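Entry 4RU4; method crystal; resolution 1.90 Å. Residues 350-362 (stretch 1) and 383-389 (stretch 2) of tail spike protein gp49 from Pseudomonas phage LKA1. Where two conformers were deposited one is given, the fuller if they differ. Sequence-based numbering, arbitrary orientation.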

# COMPACT_ATOMS: atom_id res chain seq x y z
N THR B 350 -5.28 17.22 2.45
CA THR B 350 -4.43 18.34 2.85
C THR B 350 -3.07 17.93 3.41
O THR B 350 -2.93 16.88 4.05
N TRP B 351 -2.08 18.77 3.16
CA TRP B 351 -0.77 18.67 3.78
C TRP B 351 -0.68 19.81 4.79
O TRP B 351 -0.77 20.97 4.41
N GLN B 352 -0.47 19.48 6.07
CA GLN B 352 -0.27 20.47 7.11
C GLN B 352 0.70 19.85 8.13
O GLN B 352 0.79 18.62 8.24
N GLY B 353 1.39 20.67 8.91
CA GLY B 353 2.23 20.14 9.98
C GLY B 353 3.61 19.74 9.48
O GLY B 353 4.32 20.57 8.94
N LYS B 354 3.98 18.48 9.64
CA LYS B 354 5.35 18.03 9.30
C LYS B 354 5.36 16.55 8.99
O LYS B 354 4.78 15.79 9.75
N ASP B 355 6.04 16.15 7.92
CA ASP B 355 6.20 14.73 7.58
C ASP B 355 4.85 14.02 7.42
O ASP B 355 4.49 13.14 8.22
N ILE B 356 4.12 14.40 6.38
CA ILE B 356 2.79 13.85 6.11
C ILE B 356 2.77 13.17 4.74
O ILE B 356 3.32 13.68 3.78
N SER B 357 2.12 12.00 4.63
CA SER B 357 2.10 11.29 3.35
C SER B 357 0.70 10.80 3.03
O SER B 357 -0.08 10.49 3.96
N TYR B 358 0.38 10.76 1.73
CA TYR B 358 -0.77 10.03 1.20
C TYR B 358 -0.18 8.94 0.31
O TYR B 358 0.63 9.24 -0.57
N ARG B 359 -0.58 7.68 0.53
CA ARG B 359 0.01 6.56 -0.20
C ARG B 359 -1.07 5.69 -0.80
O ARG B 359 -1.92 5.17 -0.07
N HIS B 360 -1.02 5.49 -2.12
CA HIS B 360 -2.00 4.62 -2.78
C HIS B 360 -3.43 5.03 -2.43
O HIS B 360 -4.30 4.16 -2.23
N CYS B 361 -3.67 6.34 -2.35
CA CYS B 361 -5.03 6.87 -2.23
C CYS B 361 -5.61 7.27 -3.58
O CYS B 361 -4.88 7.65 -4.51
N THR B 362 -6.94 7.22 -3.68
CA THR B 362 -7.63 7.83 -4.81
C THR B 362 -8.33 9.05 -4.23
O THR B 362 -9.07 8.94 -3.24
N LEU B 383 4.38 14.19 0.97
CA LEU B 383 4.51 13.18 -0.07
C LEU B 383 3.14 12.79 -0.59
O LEU B 383 2.23 12.56 0.22
N LEU B 384 3.00 12.75 -1.91
CA LEU B 384 1.89 12.05 -2.57
C LEU B 384 2.52 10.85 -3.27
O LEU B 384 3.15 10.99 -4.32
N ASP B 385 2.35 9.68 -2.67
CA ASP B 385 3.05 8.49 -3.06
C ASP B 385 2.13 7.60 -3.88
O ASP B 385 1.26 6.93 -3.31
N GLN B 386 2.33 7.58 -5.21
CA GLN B 386 1.57 6.72 -6.12
C GLN B 386 0.06 6.87 -5.93
O GLN B 386 -0.68 5.87 -5.86
N CYS B 387 -0.40 8.11 -5.87
CA CYS B 387 -1.83 8.36 -5.76
C CYS B 387 -2.51 8.52 -7.11
O CYS B 387 -1.90 8.92 -8.11
N THR B 388 -3.80 8.22 -7.13
CA THR B 388 -4.62 8.44 -8.30
C THR B 388 -5.47 9.67 -8.00
O THR B 388 -6.24 9.68 -7.03
N LEU B 389 -5.30 10.73 -8.79
CA LEU B 389 -5.93 12.02 -8.49
C LEU B 389 -6.88 12.40 -9.64
O LEU B 389 -6.55 12.21 -10.81

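The backbone sets the rule here: two parallel strands pair Ser357 with Leu383, Tyr358 with Leu384 and Arg359 with Asp385, and the side chains settle around a ladder already satisfied. Leu383 N gives to Ile356 O (3.0 Å), Tyr358 N to Leu383 O (3.0 Å), Asp385 N to Tyr358 O (2.7 Å) and His360 N to Asp385 O (2.9 Å). Past the bend, Thr388 N resumes the pattern with Cys361 O at 2.9 Å.

Trp351 (m) points toward the second stretch from the strand before the corner. Its NE1 adds a weak hydrogen bond to Leu383 O, 3.4 Å away at the ring edge, so that carbonyl serves two donors, while CZ2 lies 3.4 Å from Leu384 CG. Leu384 (m, t) also brings CD2 to 3.9 Å from Tyr358 CB, on the face the two residues share. Tyr358 (m) leads its ring end away from stretch 2, and its OH donates to Thr350 O at 2.7 Å.

Ser357, Leu383, Arg359 and Asp385 occupy the other face. Leu383 (t, p) sets CB 3.9 Å from Ser357 OG. Arg359 (m, t, t) and Asp385 (t) carry opposite charges but form no salt bridge: Arg359 NE and Asp385 OD2 are 4.3 Å apart. Water 1 bridges them, accepting from Arg359 NE at 2.9 Å and donating to Asp385 OD2 at 3.0 Å. Arg359 NH1 and NH2 and Asp385 OD1 find partners elsewhere in the structure.

At the bend, Cys387 (m) places SG 3.9 Å from Tyr358 CB and accepts a weak hydrogen bond from Cys361 N, 3.7 Å from that sulfur. His360 (m) starts away, yet its CD2 returns to 3.4 Å from Gln386 O. Finally, Thr362 and Thr388, both m, meet through their CG2 methyls at 4.1 Å.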

# COMPACT_ATOMS: atom_id res chain seq x y z
CB THR B 350 -5.14 19.26 3.91
OG1 THR B 350 -4.36 20.44 4.15
CG2 THR B 350 -5.25 18.52 5.23
CB TRP B 351 0.29 18.95 2.71
CG TRP B 351 0.73 17.82 1.84
CD1 TRP B 351 0.78 16.47 2.14
CD2 TRP B 351 1.24 17.95 0.51
NE1 TRP B 351 1.31 15.77 1.06
CE2 TRP B 351 1.63 16.66 0.07
CE3 TRP B 351 1.45 19.06 -0.33
CZ2 TRP B 351 2.18 16.44 -1.18
CZ3 TRP B 351 2.02 18.84 -1.57
CH2 TRP B 351 2.37 17.54 -1.99
CB GLN B 352 -1.61 20.78 7.82
CG GLN B 352 -2.72 21.18 6.87
CD GLN B 352 -3.92 21.80 7.55
OE1 GLN B 352 -3.82 22.36 8.64
NE2 GLN B 352 -5.09 21.72 6.88
CB LYS B 354 6.30 18.30 10.48
CG LYS B 354 7.73 17.67 10.30
CD LYS B 354 8.71 18.15 11.40
CE LYS B 354 10.04 17.39 11.39
NZ LYS B 354 10.92 17.86 12.54
CB ASP B 355 7.10 14.01 8.61
CG ASP B 355 8.53 14.54 8.60
OD1 ASP B 355 8.90 15.25 7.63
OD2 ASP B 355 9.28 14.28 9.56
CB ILE B 356 1.78 14.99 6.07
CG1 ILE B 356 1.76 15.76 7.41
CG2 ILE B 356 0.39 14.47 5.64
CD1 ILE B 356 1.52 14.93 8.65
CB SER B 357 3.07 10.10 3.36
OG SER B 357 4.31 10.45 3.98
CB TYR B 358 -1.68 10.97 0.38
CG TYR B 358 -2.39 11.94 1.27
CD1 TYR B 358 -1.75 13.09 1.72
CD2 TYR B 358 -3.69 11.68 1.72
CE1 TYR B 358 -2.40 13.99 2.59
CE2 TYR B 358 -4.33 12.55 2.60
CZ TYR B 358 -3.68 13.71 3.02
OH TYR B 358 -4.29 14.58 3.90
CB ARG B 359 0.85 5.68 0.72
CG ARG B 359 1.91 6.44 1.52
CD ARG B 359 2.63 5.49 2.47
NE ARG B 359 3.91 6.05 2.92
CZ ARG B 359 4.18 6.47 4.15
NH1 ARG B 359 3.27 6.40 5.12
NH2 ARG B 359 5.39 6.97 4.43
CB HIS B 360 -1.74 3.15 -2.43
CG HIS B 360 -0.60 2.54 -3.22
ND1 HIS B 360 0.02 1.36 -2.86
CD2 HIS B 360 0.01 2.96 -4.35
CE1 HIS B 360 0.97 1.09 -3.74
NE2 HIS B 360 0.98 2.03 -4.66
CB CYS B 361 -5.05 8.11 -1.33
SG CYS B 361 -4.62 7.70 0.36
CB THR B 362 -8.68 6.85 -5.41
OG1 THR B 362 -8.03 5.61 -5.70
CG2 THR B 362 -9.30 7.40 -6.69
CB LEU B 383 5.21 11.95 0.50
CG LEU B 383 5.34 10.68 -0.35
CD1 LEU B 383 6.10 10.97 -1.67
CD2 LEU B 383 6.06 9.57 0.41
CB LEU B 384 1.17 12.94 -3.61
CG LEU B 384 0.48 14.19 -3.08
CD1 LEU B 384 -0.26 14.92 -4.19
CD2 LEU B 384 -0.48 13.82 -1.95
CB ASP B 385 3.43 7.78 -1.77
CG ASP B 385 4.31 6.57 -1.98
OD1 ASP B 385 4.10 5.78 -2.94
OD2 ASP B 385 5.25 6.42 -1.17
CB GLN B 386 1.93 5.24 -5.91
CG GLN B 386 3.41 4.90 -5.89
CD GLN B 386 4.12 5.08 -7.23
OE1 GLN B 386 5.30 5.46 -7.27
NE2 GLN B 386 3.43 4.79 -8.32
CB CYS B 387 -2.11 9.59 -4.89
SG CYS B 387 -1.62 9.32 -3.13
CB THR B 388 -5.50 7.21 -8.55
OG1 THR B 388 -4.67 6.09 -8.85
CG2 THR B 388 -6.51 7.48 -9.69
CB LEU B 389 -4.87 13.12 -8.33
CG LEU B 389 -3.70 12.79 -7.38
CD1 LEU B 389 -2.67 13.91 -7.48
CD2 LEU B 389 -4.19 12.65 -5.94
O HOH W 1 6.43 6.39 1.63